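Local coordinates for DUF5063 domain-containing protein (PDB 3NRH), which is of unknown function, a predominantly alpha-helical member of the DUF5063 family from Bacteroides fragilis that assembles with a second copy of itself, at residues 46-49 with 50-54; 33-36 with 37-41. All blocks are in the same frame, centred on the assembly; numbering follows the deposited sequence.

Overall arrangement
Following the chain from the N terminus, helix 11-28 comes first, and a short connection leads into helix 35-54, which carries both contacts. Contact 2 (33-36 with 37-41) sits where that helix starts, and contact 1 (46-49 with 50-54) takes up its last two turns. Neither closes a long loop; they lie in series without nesting or crossing, their centres 19 Å apart and their nearest atoms about 5 Å apart. At the first end the helix packs against helices 11-28, 73-87 and 135-169 of its own chain. Toward the other end it still lies between helices 11-28 and 135-169, but one flank now meets the second subunit.

Contact 1: 46-49 with 50-54; sequences LPLL and YLKAS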
ATOM      1  N   LEU A  46      -5.195   4.197   2.006  1.00  8.56           N
ATOM      2  CA  LEU A  46      -5.214   3.032   1.124  1.00 12.79           C
ATOM      3  C   LEU A  46      -4.285   1.885   1.522  1.00  9.86           C
ATOM      4  O   LEU A  46      -4.711   0.730   1.550  1.00  9.99           O
ATOM      5  CB  LEU A  46      -4.935   3.447  -0.324  1.00 10.53           C
ATOM      6  CG  LEU A  46      -6.001   4.336  -0.979  1.00 12.11           C
ATOM      7  CD1 LEU A  46      -5.602   4.610  -2.417  1.00 15.39           C
ATOM      8  CD2 LEU A  46      -7.356   3.659  -0.931  1.00 13.74           C
ATOM      9  N   PRO A  47      -3.009   2.173   1.830  1.00 10.67           N
ATOM     10  CA  PRO A  47      -2.146   1.048   2.209  1.00 14.02           C
ATOM     11  C   PRO A  47      -2.598   0.359   3.493  1.00 15.42           C
ATOM     12  O   PRO A  47      -2.437  -0.853   3.646  1.00 11.70           O
ATOM     13  CB  PRO A  47      -0.759   1.690   2.329  1.00 13.19           C
ATOM     14  CG  PRO A  47      -1.059   3.125   2.676  1.00 13.21           C
ATOM     15  CD  PRO A  47      -2.254   3.440   1.797  1.00 10.65           C
ATOM     16  N   LEU A  48      -3.167   1.128   4.413  1.00 12.44           N
ATOM     17  CA  LEU A  48      -3.640   0.548   5.663  1.00 10.53           C
ATOM     18  C   LEU A  48      -4.877  -0.305   5.389  1.00  9.70           C
ATOM     19  O   LEU A  48      -5.051  -1.366   5.985  1.00  9.57           O
ATOM     20  CB  LEU A  48      -3.976   1.648   6.674  1.00  8.53           C
ATOM     21  CG  LEU A  48      -4.414   1.152   8.060  1.00 10.22           C
ATOM     22  CD1 LEU A  48      -3.357   0.236   8.661  1.00 13.16           C
ATOM     23  CD2 LEU A  48      -4.660   2.346   8.955  1.00 18.23           C
ATOM     24  N   LEU A  49      -5.732   0.164   4.485  1.00  7.95           N
ATOM     25  CA  LEU A  49      -6.941  -0.571   4.134  1.00 10.04           C
ATOM     26  C   LEU A  49      -6.562  -1.896   3.472  1.00 10.79           C
ATOM     27  O   LEU A  49      -7.152  -2.941   3.762  1.00  9.28           O
ATOM     28  CB  LEU A  49      -7.816   0.270   3.194  1.00  9.79           C
ATOM     29  CG  LEU A  49      -9.151  -0.316   2.722  1.00 11.48           C
ATOM     30  CD1 LEU A  49     -10.067  -0.573   3.908  1.00 14.16           C
ATOM     31  CD2 LEU A  49      -9.812   0.654   1.745  1.00 11.99           C
ATOM     32  N   TYR A  50      -5.564  -1.854   2.594  1.00  9.80           N
ATOM     33  CA  TYR A  50      -5.110  -3.057   1.907  1.00 11.01           C
ATOM     34  C   TYR A  50      -4.545  -4.054   2.921  1.00  9.49           C
ATOM     35  O   TYR A  50      -4.861  -5.248   2.890  1.00 11.02           O
ATOM     36  CB  TYR A  50      -4.023  -2.711   0.882  1.00 10.34           C
ATOM     37  CG  TYR A  50      -3.626  -3.892   0.028  1.00 11.38           C
ATOM     38  CD1 TYR A  50      -4.283  -4.164  -1.170  1.00  7.71           C
ATOM     39  CD2 TYR A  50      -2.641  -4.780   0.457  1.00 10.65           C
ATOM     40  CE1 TYR A  50      -3.972  -5.301  -1.922  1.00 10.79           C
ATOM     41  CE2 TYR A  50      -2.327  -5.920  -0.281  1.00 11.12           C
ATOM     42  CZ  TYR A  50      -2.998  -6.174  -1.467  1.00 11.80           C
ATOM     43  OH  TYR A  50      -2.711  -7.322  -2.169  1.00 16.85           O
ATOM     44  N   LEU A  51      -3.696  -3.555   3.812  1.00  8.34           N
ATOM     45  CA  LEU A  51      -3.083  -4.394   4.832  1.00 12.11           C
ATOM     46  C   LEU A  51      -4.124  -5.071   5.720  1.00 12.55           C
ATOM     47  O   LEU A  51      -4.063  -6.277   5.948  1.00  9.21           O
ATOM     48  CB  LEU A  51      -2.135  -3.556   5.686  1.00  9.85           C
ATOM     49  CG  LEU A  51      -1.464  -4.246   6.874  1.00 12.74           C
ATOM     50  CD1 LEU A  51      -0.683  -5.459   6.410  1.00 16.00           C
ATOM     51  CD2 LEU A  51      -0.543  -3.243   7.574  1.00 13.83           C
ATOM     52  N   LYS A  52      -5.077  -4.300   6.227  1.00  9.24           N
ATOM     53  CA  LYS A  52      -6.110  -4.868   7.089  1.00  8.62           C
ATOM     54  C   LYS A  52      -6.988  -5.880   6.351  1.00 11.37           C
ATOM     55  O   LYS A  52      -7.408  -6.884   6.926  1.00 11.75           O
ATOM     56  CB  LYS A  52      -6.961  -3.745   7.700  1.00  7.09           C
ATOM     57  CG  LYS A  52      -6.186  -2.848   8.656  1.00 12.02           C
ATOM     58  CD  LYS A  52      -5.514  -3.669   9.760  1.00 16.38           C
ATOM     59  CE  LYS A  52      -4.549  -2.840  10.592  1.00 31.02           C
ATOM     60  NZ  LYS A  52      -3.774  -3.690  11.545  1.00 31.32           N
ATOM     61  N   ALA A  53      -7.260  -5.628   5.073  1.00  8.39           N
ATOM     62  CA  ALA A  53      -8.066  -6.560   4.294  1.00 11.94           C
ATOM     63  C   ALA A  53      -7.289  -7.865   4.120  1.00 14.54           C
ATOM     64  O   ALA A  53      -7.854  -8.956   4.210  1.00 12.48           O
ATOM     65  CB  ALA A  53      -8.394  -5.961   2.935  1.00 17.37           C
ATOM     66  N   SER A  54      -5.985  -7.741   3.885  1.00 13.22           N
ATOM     67  CA  SER A  54      -5.119  -8.899   3.689  1.00 15.38           C
ATOM     68  C   SER A  54      -4.980  -9.742   4.949  1.00 16.09           C
ATOM     69  O   SER A  54      -4.655 -10.924   4.872  1.00 13.33           O
ATOM     70  CB  SER A  54      -3.721  -8.446   3.245  1.00 15.11           C
ATOM     71  OG  SER A  54      -3.779  -7.708   2.037  1.00 16.70           O
TER
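Four backbone bonds join 46-49 to 50-54 as successive i to i+4 steps of one alpha-helix: Tyr-50 N to Leu-46 O (2.9 Å), Leu-51 N to Pro-47 O (3.0 Å), Lys-52 N to Leu-48 O (2.9 Å) and Ala-53 N to Leu-49 O (3.0 Å). Pro-47 has no N-H to give to the preceding turn, and the helix, which began well before, is kinked there. The main side-chain meeting is Leu-48 with Lys-52, one turn apart. Lys-52 bends at chi2 (-55°), which turns its far methylenes toward Leu-48, and CE rests 3.8 Å from Leu-48 CD1 as the two chains cross obliquely. Beyond that apolar stem, NZ forms a salt bridge with Glu-15 of helix 11-28. At the C-terminal end Tyr-50 O is gripped twice, by Ser-54 N and by Ser-54 OG (2.8 Å), which arrive from opposite faces of the carbonyl plane; the hydroxyl bond lies 40° out of that plane. Tyr-50 itself swings out from the helix, its ring meeting Phe-149 and its OH hydrogen-bonded to His-165 of the second subunit. Leu-49 and Ala-53 pack on Phe-16, while Leu-48 and Leu-51 meet Leu-51 and Leu-48 of the second subunit. The arrangement is that of a proline-kinked helix shared between a helical-bundle core and a subunit interface.

Contact 2: 33-36 with 37-41; sequences MKRS and TFVDT
Phe-38 N, Val-39 N and Asp-40 N bond back to Lys-34 O (3.0 Å), Arg-35 O (2.8 Å) and Ser-36 O (3.0 Å), so the chain from Arg-35 on winds into the opening turns of helix 35-54, led in by extended Met-33 and with Lys-34 at the N-cap position. The motif here is a Met-aromatic contact. Met-33, modelled as selenomethionine, reaches forward over the first turn and sets SE at the edge of the Phe-38 ring, 5.5 Å from the centroid and 88° off the ring normal. Its CG lies between the backbone N and the carbonyl carbon (chi1 65°), and from there the chain is extended as far as SE, which lies 3.8 Å from Phe-38 CA, before it bends at chi3. The ring continues into the core, where it meets that of Phe-26 of helix 11-28, the planes about 15° apart, and touches Leu-83 and Ile-86 of helix 73-87.

On another flank Arg-35 and Val-39 lie side by side and point the same way, Arg-35 CG 4.0 Å from Val-39 CG2. The guanidinium group goes on to hydrogen-bond Ile-86 O through NE and to form a salt bridge with Glu-89 through NH2; Val-39 packs on Val-167 and Lys-168. Asp-40 OD1 makes a salt bridge with Lys-168, and a water donates to both OD1 and Ser-36 O, joining carboxylate and carbonyl one turn apart. Thr-41 sends OG1 as well as its N-H to Thr-37 O, from opposite faces of the carbonyl plane. At the very start of the helix, a second water accepts from Lys-34 N at 3.1 Å and is hydrogen-bonded to Thr-37 OG1 at 3.2 Å.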
HETATM    1  N   MSE A  33     -12.175  19.811   1.290  1.00 43.45           N
HETATM    2  CA  MSE A  33     -10.717  19.872   1.340  1.00 36.29           C
HETATM    3  C   MSE A  33     -10.050  20.161  -0.001  1.00 34.45           C
HETATM    4  O   MSE A  33     -10.678  20.082  -1.057  1.00 32.92           O
HETATM    5  CB  MSE A  33     -10.168  18.562   1.895  1.00 38.49           C
HETATM    6  CG  MSE A  33     -10.442  17.368   1.007  1.00 43.50           C
HETATM    7 SE   MSE A  33      -9.843  15.735   1.818  1.00 42.21          SE
HETATM    8  CE  MSE A  33     -11.497  15.193   2.666  1.00 42.43           C
ATOM      9  N   LYS A  34      -8.761  20.480   0.064  1.00 28.76           N
ATOM     10  CA  LYS A  34      -7.963  20.790  -1.116  1.00 27.01           C
ATOM     11  C   LYS A  34      -7.375  19.503  -1.691  1.00 19.56           C
ATOM     12  O   LYS A  34      -7.290  18.488  -0.998  1.00 16.66           O
ATOM     13  CB  LYS A  34      -6.826  21.743  -0.741  1.00 26.58           C
ATOM     14  CG  LYS A  34      -7.255  22.957   0.079  1.00 35.23           C
ATOM     15  CD  LYS A  34      -8.246  23.836  -0.668  1.00 38.09           C
ATOM     16  CE  LYS A  34      -7.623  24.451  -1.909  1.00 46.55           C
ATOM     17  NZ  LYS A  34      -8.582  25.333  -2.631  1.00 57.59           N
ATOM     18  N   ARG A  35      -6.956  19.549  -2.949  1.00 15.20           N
ATOM     19  CA  ARG A  35      -6.387  18.369  -3.590  1.00 18.86           C
ATOM     20  C   ARG A  35      -5.138  17.837  -2.889  1.00 17.73           C
ATOM     21  O   ARG A  35      -4.958  16.626  -2.783  1.00 14.54           O
ATOM     22  CB  ARG A  35      -6.048  18.661  -5.051  1.00 15.78           C
ATOM     23  CG  ARG A  35      -5.540  17.444  -5.812  1.00 17.87           C
ATOM     24  CD  ARG A  35      -4.945  17.858  -7.151  1.00 24.11           C
ATOM     25  NE  ARG A  35      -5.917  18.558  -7.981  1.00 34.42           N
ATOM     26  CZ  ARG A  35      -5.602  19.252  -9.070  1.00 35.96           C
ATOM     27  NH1 ARG A  35      -4.337  19.341  -9.461  1.00 27.21           N
ATOM     28  NH2 ARG A  35      -6.553  19.858  -9.768  1.00 34.78           N
ATOM     29  N   SER A  36      -4.273  18.733  -2.421  1.00 18.25           N
ATOM     30  CA  SER A  36      -3.052  18.299  -1.748  1.00 18.11           C
ATOM     31  C   SER A  36      -3.378  17.452  -0.523  1.00 15.49           C
ATOM     32  O   SER A  36      -2.783  16.394  -0.311  1.00 13.16           O
ATOM     33  CB  SER A  36      -2.198  19.506  -1.340  1.00 17.85           C
ATOM     34  OG  SER A  36      -2.916  20.392  -0.495  1.00 18.72           O
ATOM     35  N   THR A  37      -4.334  17.916   0.272  1.00 18.78           N
ATOM     36  CA  THR A  37      -4.743  17.199   1.473  1.00 18.96           C
ATOM     37  C   THR A  37      -5.396  15.871   1.103  1.00 15.56           C
ATOM     38  O   THR A  37      -5.169  14.850   1.756  1.00 14.87           O
ATOM     39  CB  THR A  37      -5.731  18.036   2.302  1.00 20.68           C
ATOM     40  OG1 THR A  37      -5.132  19.298   2.616  1.00 28.89           O
ATOM     41  CG2 THR A  37      -6.080  17.318   3.597  1.00 28.92           C
ATOM     42  N   PHE A  38      -6.208  15.889   0.049  1.00 14.38           N
ATOM     43  CA  PHE A  38      -6.887  14.687  -0.414  1.00 17.75           C
ATOM     44  C   PHE A  38      -5.880  13.622  -0.838  1.00 20.74           C
ATOM     45  O   PHE A  38      -5.956  12.468  -0.410  1.00 13.48           O
ATOM     46  CB  PHE A  38      -7.794  15.005  -1.605  1.00 13.48           C
ATOM     47  CG  PHE A  38      -8.496  13.802  -2.155  1.00 15.79           C
ATOM     48  CD1 PHE A  38      -9.581  13.248  -1.483  1.00 18.32           C
ATOM     49  CD2 PHE A  38      -8.048  13.192  -3.320  1.00 21.38           C
ATOM     50  CE1 PHE A  38     -10.207  12.099  -1.963  1.00 17.50           C
ATOM     51  CE2 PHE A  38      -8.667  12.042  -3.808  1.00 19.00           C
ATOM     52  CZ  PHE A  38      -9.748  11.496  -3.127  1.00 14.69           C
ATOM     53  N   VAL A  39      -4.939  14.015  -1.689  1.00 11.64           N
ATOM     54  CA  VAL A  39      -3.933  13.088  -2.181  1.00 14.67           C
ATOM     55  C   VAL A  39      -3.047  12.535  -1.068  1.00 14.51           C
ATOM     56  O   VAL A  39      -2.842  11.324  -0.983  1.00 10.18           O
ATOM     57  CB  VAL A  39      -3.049  13.759  -3.257  1.00 16.68           C
ATOM     58  CG1 VAL A  39      -1.881  12.846  -3.628  1.00 14.62           C
ATOM     59  CG2 VAL A  39      -3.892  14.051  -4.493  1.00 15.25           C
ATOM     60  N   ASP A  40      -2.528  13.414  -0.216  1.00 16.35           N
ATOM     61  CA  ASP A  40      -1.660  12.983   0.880  1.00 18.22           C
ATOM     62  C   ASP A  40      -2.328  11.980   1.814  1.00 19.04           C
ATOM     63  O   ASP A  40      -1.713  10.988   2.214  1.00 13.21           O
ATOM     64  CB  ASP A  40      -1.196  14.181   1.718  1.00 18.95           C
ATOM     65  CG  ASP A  40      -0.245  15.087   0.970  1.00 29.75           C
ATOM     66  OD1 ASP A  40       0.455  14.589   0.064  1.00 32.83           O
ATOM     67  OD2 ASP A  40      -0.182  16.291   1.299  1.00 31.98           O
ATOM     68  N   THR A  41      -3.583  12.244   2.169  1.00 12.54           N
ATOM     69  CA  THR A  41      -4.305  11.367   3.084  1.00 14.50           C
ATOM     70  C   THR A  41      -4.708  10.029   2.477  1.00 14.11           C
ATOM     71  O   THR A  41      -4.639   8.994   3.146  1.00 13.34           O
ATOM     72  CB  THR A  41      -5.567  12.047   3.620  1.00 16.06           C
ATOM     73  OG1 THR A  41      -5.210  13.294   4.225  1.00 21.28           O
ATOM     74  CG2 THR A  41      -6.243  11.157   4.658  1.00 20.61           C
TER
HETATM   75  O   HOH W   1      -7.901  20.806   3.007  1.00 37.47           O
HETATM   76  O   HOH W   2      -0.189  15.798  -2.204  1.00 28.52           O